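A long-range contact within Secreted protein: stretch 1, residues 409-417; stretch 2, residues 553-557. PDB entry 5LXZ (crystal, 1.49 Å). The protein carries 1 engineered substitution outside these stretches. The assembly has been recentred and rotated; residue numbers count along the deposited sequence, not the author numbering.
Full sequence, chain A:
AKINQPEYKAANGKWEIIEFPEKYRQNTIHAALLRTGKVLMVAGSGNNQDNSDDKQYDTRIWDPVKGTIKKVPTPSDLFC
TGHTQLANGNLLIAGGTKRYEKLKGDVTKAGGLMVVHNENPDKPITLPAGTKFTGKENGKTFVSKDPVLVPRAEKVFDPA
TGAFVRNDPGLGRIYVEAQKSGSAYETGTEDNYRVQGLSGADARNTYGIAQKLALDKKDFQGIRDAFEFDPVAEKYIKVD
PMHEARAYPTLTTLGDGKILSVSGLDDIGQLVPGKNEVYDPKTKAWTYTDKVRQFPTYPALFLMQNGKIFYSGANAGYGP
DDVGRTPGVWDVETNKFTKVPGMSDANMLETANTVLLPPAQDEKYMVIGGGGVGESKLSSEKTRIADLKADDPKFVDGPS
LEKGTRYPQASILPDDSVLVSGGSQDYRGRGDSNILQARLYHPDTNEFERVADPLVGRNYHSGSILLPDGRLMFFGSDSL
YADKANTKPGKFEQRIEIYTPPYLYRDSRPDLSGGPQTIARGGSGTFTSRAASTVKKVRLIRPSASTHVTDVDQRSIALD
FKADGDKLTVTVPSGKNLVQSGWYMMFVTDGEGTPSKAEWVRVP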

ATOM      1  N   GLN A 409       8.792   3.128   5.857  1.00  6.41           N
ATOM      2  CA  GLN A 409       8.213   4.264   5.118  1.00  6.84           C
ATOM      3  C   GLN A 409       9.236   4.756   4.112  1.00  7.07           C
ATOM      4  O   GLN A 409      10.443   4.703   4.368  1.00  6.71           O
ATOM      5  N   ALA A 410       8.797   5.229   2.940  1.00  6.70           N
ATOM      6  CA  ALA A 410       9.675   5.678   1.898  1.00  7.10           C
ATOM      7  C   ALA A 410       9.036   6.751   1.074  1.00  7.22           C
ATOM      8  O   ALA A 410       7.992   6.504   0.453  1.00  7.89           O
ATOM      9  N   SER A 411       9.588   7.959   1.123  1.00  6.95           N
ATOM     10  CA  SER A 411       9.010   9.117   0.448  1.00  7.17           C
ATOM     11  C   SER A 411      10.074   9.808  -0.383  1.00  6.72           C
ATOM     12  O   SER A 411      11.165  10.085   0.118  1.00  6.57           O
ATOM     13  N   ILE A 412       9.769  10.095  -1.637  1.00  6.61           N
ATOM     14  CA  ILE A 412      10.641  10.869  -2.513  1.00  7.26           C
ATOM     15  C   ILE A 412      10.659  12.326  -2.063  1.00  7.53           C
ATOM     16  O   ILE A 412       9.614  12.900  -1.737  1.00  7.36           O
ATOM     17  N   LEU A 413      11.850  12.924  -1.983  1.00  7.79           N
ATOM     18  CA  LEU A 413      12.000  14.342  -1.666  1.00  8.58           C
ATOM     19  C   LEU A 413      12.379  15.140  -2.910  1.00  8.25           C
ATOM     20  O   LEU A 413      12.908  14.578  -3.873  1.00  8.41           O
ATOM     21  N   PRO A 414      12.169  16.461  -2.863  1.00  9.13           N
ATOM     22  CA  PRO A 414      12.400  17.291  -4.051  1.00  9.84           C
ATOM     23  C   PRO A 414      13.831  17.511  -4.507  1.00 11.27           C
ATOM     24  O   PRO A 414      14.038  18.033  -5.615  1.00 13.39           O
ATOM     25  N   ASP A 415      14.796  17.091  -3.705  1.00 10.99           N
ATOM     26  CA  ASP A 415      16.192  17.137  -4.096  1.00 12.06           C
ATOM     27  C   ASP A 415      16.691  15.827  -4.718  1.00 12.18           C
ATOM     28  O   ASP A 415      17.889  15.660  -4.922  1.00 13.33           O
ATOM     29  N   ASP A 416      15.771  14.885  -4.976  1.00 11.66           N
ATOM     30  CA  ASP A 416      16.061  13.545  -5.527  1.00 11.70           C
ATOM     31  C   ASP A 416      16.525  12.538  -4.495  1.00 11.25           C
ATOM     32  O   ASP A 416      16.773  11.360  -4.849  1.00 13.65           O
ATOM     33  N   SER A 417      16.617  12.924  -3.238  1.00  9.39           N
ATOM     34  CA  SER A 417      16.764  11.941  -2.180  1.00  9.28           C
ATOM     35  C   SER A 417      15.450  11.217  -1.890  1.00  8.76           C
ATOM     36  O   SER A 417      14.380  11.672  -2.279  1.00  8.40           O
ATOM     37  N   ASP A 553       1.290   6.241  -6.294  1.00  9.26           N
ATOM     38  CA  ASP A 553       1.081   7.597  -6.808  1.00  9.93           C
ATOM     39  C   ASP A 553       2.377   8.368  -6.884  1.00  8.85           C
ATOM     40  O   ASP A 553       2.635   9.049  -7.883  1.00  8.51           O
ATOM     41  N   GLN A 554       3.218   8.331  -5.848  1.00  8.49           N
ATOM     42  CA  GLN A 554       4.339   9.246  -5.848  1.00  7.93           C
ATOM     43  C   GLN A 554       5.331   8.910  -6.976  1.00  7.36           C
ATOM     44  O   GLN A 554       5.610   7.774  -7.251  1.00  7.19           O
ATOM     45  N   ARG A 555       5.828   9.974  -7.608  1.00  7.12           N
ATOM     46  CA  ARG A 555       6.875   9.889  -8.623  1.00  7.32           C
ATOM     47  C   ARG A 555       7.348  11.312  -8.790  1.00  7.11           C
ATOM     48  O   ARG A 555       6.548  12.256  -8.600  1.00  7.96           O
ATOM     49  N   SER A 556       8.612  11.467  -9.118  1.00  6.93           N
ATOM     50  CA  SER A 556       9.181  12.798  -9.303  1.00  7.42           C
ATOM     51  C   SER A 556       9.778  12.883 -10.686  1.00  7.62           C
ATOM     52  O   SER A 556      10.653  12.110 -11.039  1.00  8.68           O
ATOM     53  N   ILE A 557       9.292  13.816 -11.475  1.00  7.09           N
ATOM     54  CA  ILE A 557       9.611  13.940 -12.892  1.00  7.65           C
ATOM     55  C   ILE A 557      10.499  15.155 -13.078  1.00  7.34           C
ATOM     56  O   ILE A 557      10.169  16.245 -12.635  1.00  7.66           O
TER

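Read along the second stretch, this contact follows an alternating rule: one residue reaches across, the next turns its back, and the third reaches across again. The facing segment is a strand, 409–412, that runs into a type I turn from Leu 413 to Asp 416. The backbones stay well apart, with the CA atoms of Ile 412 and Ser 556 7.2 Å from each other, so side chains and water must fill the space between them.

Asp 553 comes first and takes no part; it lies out of reach of the first stretch, and its carboxylate is satisfied elsewhere in the structure.

Gln 554 does most of the polar work. Its CA-to-CB bond points toward the strand, and chi1 p followed by chi2 t carries the amide to the strand's backbone. There it behaves like a borrowed peptide group. Gln 554 NE2 donates to Ala 410 O at 3.0 Å, while Gln 554 OE1 accepts from Ile 412 N at 2.9 Å, with N-H...acceptor angles of 159° and 170°. Because one amide meets a carbonyl and an NH two residues apart on the same strand, the pairing fixes the orientation of the amide, NE2 at the carbonyl of Ala 410 and OE1 at the NH of Ile 412. Between these anchors, Ser 411 CA lies 3.5 Å from Gln 554 OE1. The CA-to-CB bond of Ser 411, whose rotamer is m, points sideways, and the hydroxyl joins through water: water 1 sits 2.8 Å from Ser 411 OG and gives a weak hydrogen bond to Gln 554 OE1, its O 3.5 Å away. Water 2 makes a firmer bridge, donating to Gln 554 OE1 at 2.7 Å and to Ile 412 O at 2.8 Å, so Ile 412 is tied to the glutamine through both its NH and its carbonyl.

Arg 555 turns its CA-to-CB bond away, and its guanidinium finds partners elsewhere in the structure. What it offers this contact is backbone: its CA lies 3.8 Å from Ile 412 CD1. Ile 412, with chi1 m and chi2 t, points toward the second stretch and is the apolar counterpart of the glutamine, burying 83 Å² against that residue's 76 Å².

Ser 556 points toward the first stretch again. Its CB packs 3.7 Å from Ile 412 CG2, giving the isoleucine's other branch a small neighbour, while chi1 t sends OG to a water-mediated link with the turn. Ser 556 OG donates to water 3 at 2.7 Å. That water in turn donates to Leu 413 O and to Asp 416 OD1, each 2.8 Å from its O. Asp 416, rotamer m, starts sideways but brings its end nearer; its OD1 remains 4.4 Å from Ser 556 OG, and the water spans the gap.

Ile 557, chi1 m, points away and closes the pattern. The lesson is economical: an amide reads the strand edge, one isoleucine fills the middle, and a serine reaches the turn through water.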

ATOM      1  CB  GLN A 409       7.827   5.376   6.072  1.00  7.27           C
ATOM      2  CG  GLN A 409       6.690   5.039   7.029  1.00  7.67           C
ATOM      3  CD  GLN A 409       7.143   4.500   8.385  1.00  8.35           C
ATOM      4  OE1 GLN A 409       7.726   5.239   9.184  1.00  9.89           O
ATOM      5  NE2 GLN A 409       6.887   3.234   8.660  1.00  8.20           N
ATOM      6  CB  ALA A 410      10.181   4.542   1.049  1.00  7.19           C
ATOM      7  CB  SER A 411       8.462  10.110   1.478  1.00  8.15           C
ATOM      8  OG  SER A 411       7.136   9.745   1.919  1.00  9.08           O
ATOM      9  CB  ILE A 412      10.131  10.816  -3.949  1.00  7.18           C
ATOM     10  CG1 ILE A 412      10.129   9.364  -4.474  1.00  7.34           C
ATOM     11  CG2 ILE A 412      10.953  11.710  -4.847  1.00  7.84           C
ATOM     12  CD1 ILE A 412       9.362   9.254  -5.776  1.00  7.48           C
ATOM     13  CB  LEU A 413      13.118  14.529  -0.618  1.00  9.37           C
ATOM     14  CG  LEU A 413      12.685  14.380   0.853  1.00 11.43           C
ATOM     15  CD1 LEU A 413      11.848  13.200   1.185  1.00 12.29           C
ATOM     16  CD2 LEU A 413      13.912  14.464   1.771  1.00 11.59           C
ATOM     17  CB  PRO A 414      11.708  18.606  -3.708  1.00  9.74           C
ATOM     18  CG  PRO A 414      11.646  18.631  -2.263  1.00  9.74           C
ATOM     19  CD  PRO A 414      11.498  17.214  -1.799  1.00  9.19           C
ATOM     20  CB  ASP A 415      17.068  17.540  -2.912  1.00 12.05           C
ATOM     21  CG  ASP A 415      17.054  16.529  -1.800  1.00 13.42           C
ATOM     22  OD1 ASP A 415      16.228  15.588  -1.815  1.00 12.23           O
ATOM     23  OD2 ASP A 415      17.886  16.649  -0.884  1.00 14.58           O
ATOM     24  CB  ASP A 416      16.992  13.533  -6.722  1.00 12.46           C
ATOM     25  CG  ASP A 416      16.487  14.333  -7.872  1.00 14.15           C
ATOM     26  OD1 ASP A 416      15.264  14.472  -8.051  1.00 12.67           O
ATOM     27  OD2 ASP A 416      17.325  14.812  -8.685  1.00 16.88           O
ATOM     28  CB  SER A 417      17.360  12.574  -0.921  1.00  9.64           C
ATOM     29  OG  SER A 417      16.480  13.407  -0.238  1.00 10.99           O
ATOM     30  CB  ASP A 553       0.098   8.371  -5.921  1.00 11.38           C
ATOM     31  CG  ASP A 553      -1.351   8.001  -6.192  1.00 14.88           C
ATOM     32  OD1 ASP A 553      -1.727   6.814  -6.041  1.00 16.83           O
ATOM     33  OD2 ASP A 553      -2.135   8.918  -6.533  1.00 14.15           O
ATOM     34  CB  GLN A 554       5.048   9.403  -4.484  1.00  8.14           C
ATOM     35  CG  GLN A 554       5.816   8.175  -4.133  1.00  8.35           C
ATOM     36  CD  GLN A 554       6.626   8.277  -2.853  1.00  7.58           C
ATOM     37  OE1 GLN A 554       7.127   9.316  -2.460  1.00  7.12           O
ATOM     38  NE2 GLN A 554       6.794   7.149  -2.222  1.00  7.18           N
ATOM     39  CB  ARG A 555       6.368   9.320  -9.964  1.00  7.84           C
ATOM     40  CG  ARG A 555       5.083   9.949 -10.503  1.00  8.49           C
ATOM     41  CD  ARG A 555       4.700   9.419 -11.869  1.00  8.89           C
ATOM     42  NE  ARG A 555       4.505   7.953 -11.839  1.00  9.07           N
ATOM     43  CZ  ARG A 555       4.616   7.153 -12.890  1.00 10.66           C
ATOM     44  NH1 ARG A 555       4.917   7.646 -14.073  1.00 11.64           N
ATOM     45  NH2 ARG A 555       4.426   5.837 -12.759  1.00 10.92           N
ATOM     46  CB  SER A 556      10.258  12.993  -8.277  1.00  7.70           C
ATOM     47  OG  SER A 556      10.892  14.258  -8.507  1.00  8.63           O
ATOM     48  CB  ILE A 557       8.320  14.091 -13.690  1.00  8.39           C
ATOM     49  CG1 ILE A 557       7.457  12.827 -13.484  1.00  9.23           C
ATOM     50  CG2 ILE A 557       8.615  14.340 -15.169  1.00  8.73           C
ATOM     51  CD1 ILE A 557       5.995  13.096 -13.633  1.00 10.40           C
TER
HETATM   52  O   HOH W   1       5.548  11.075   0.076  1.00  9.58           O
HETATM   53  O   HOH W   2       6.978  11.998  -2.195  1.00  8.20           O
HETATM   54  O   HOH W   3      12.844  14.602  -6.722  1.00  8.25           O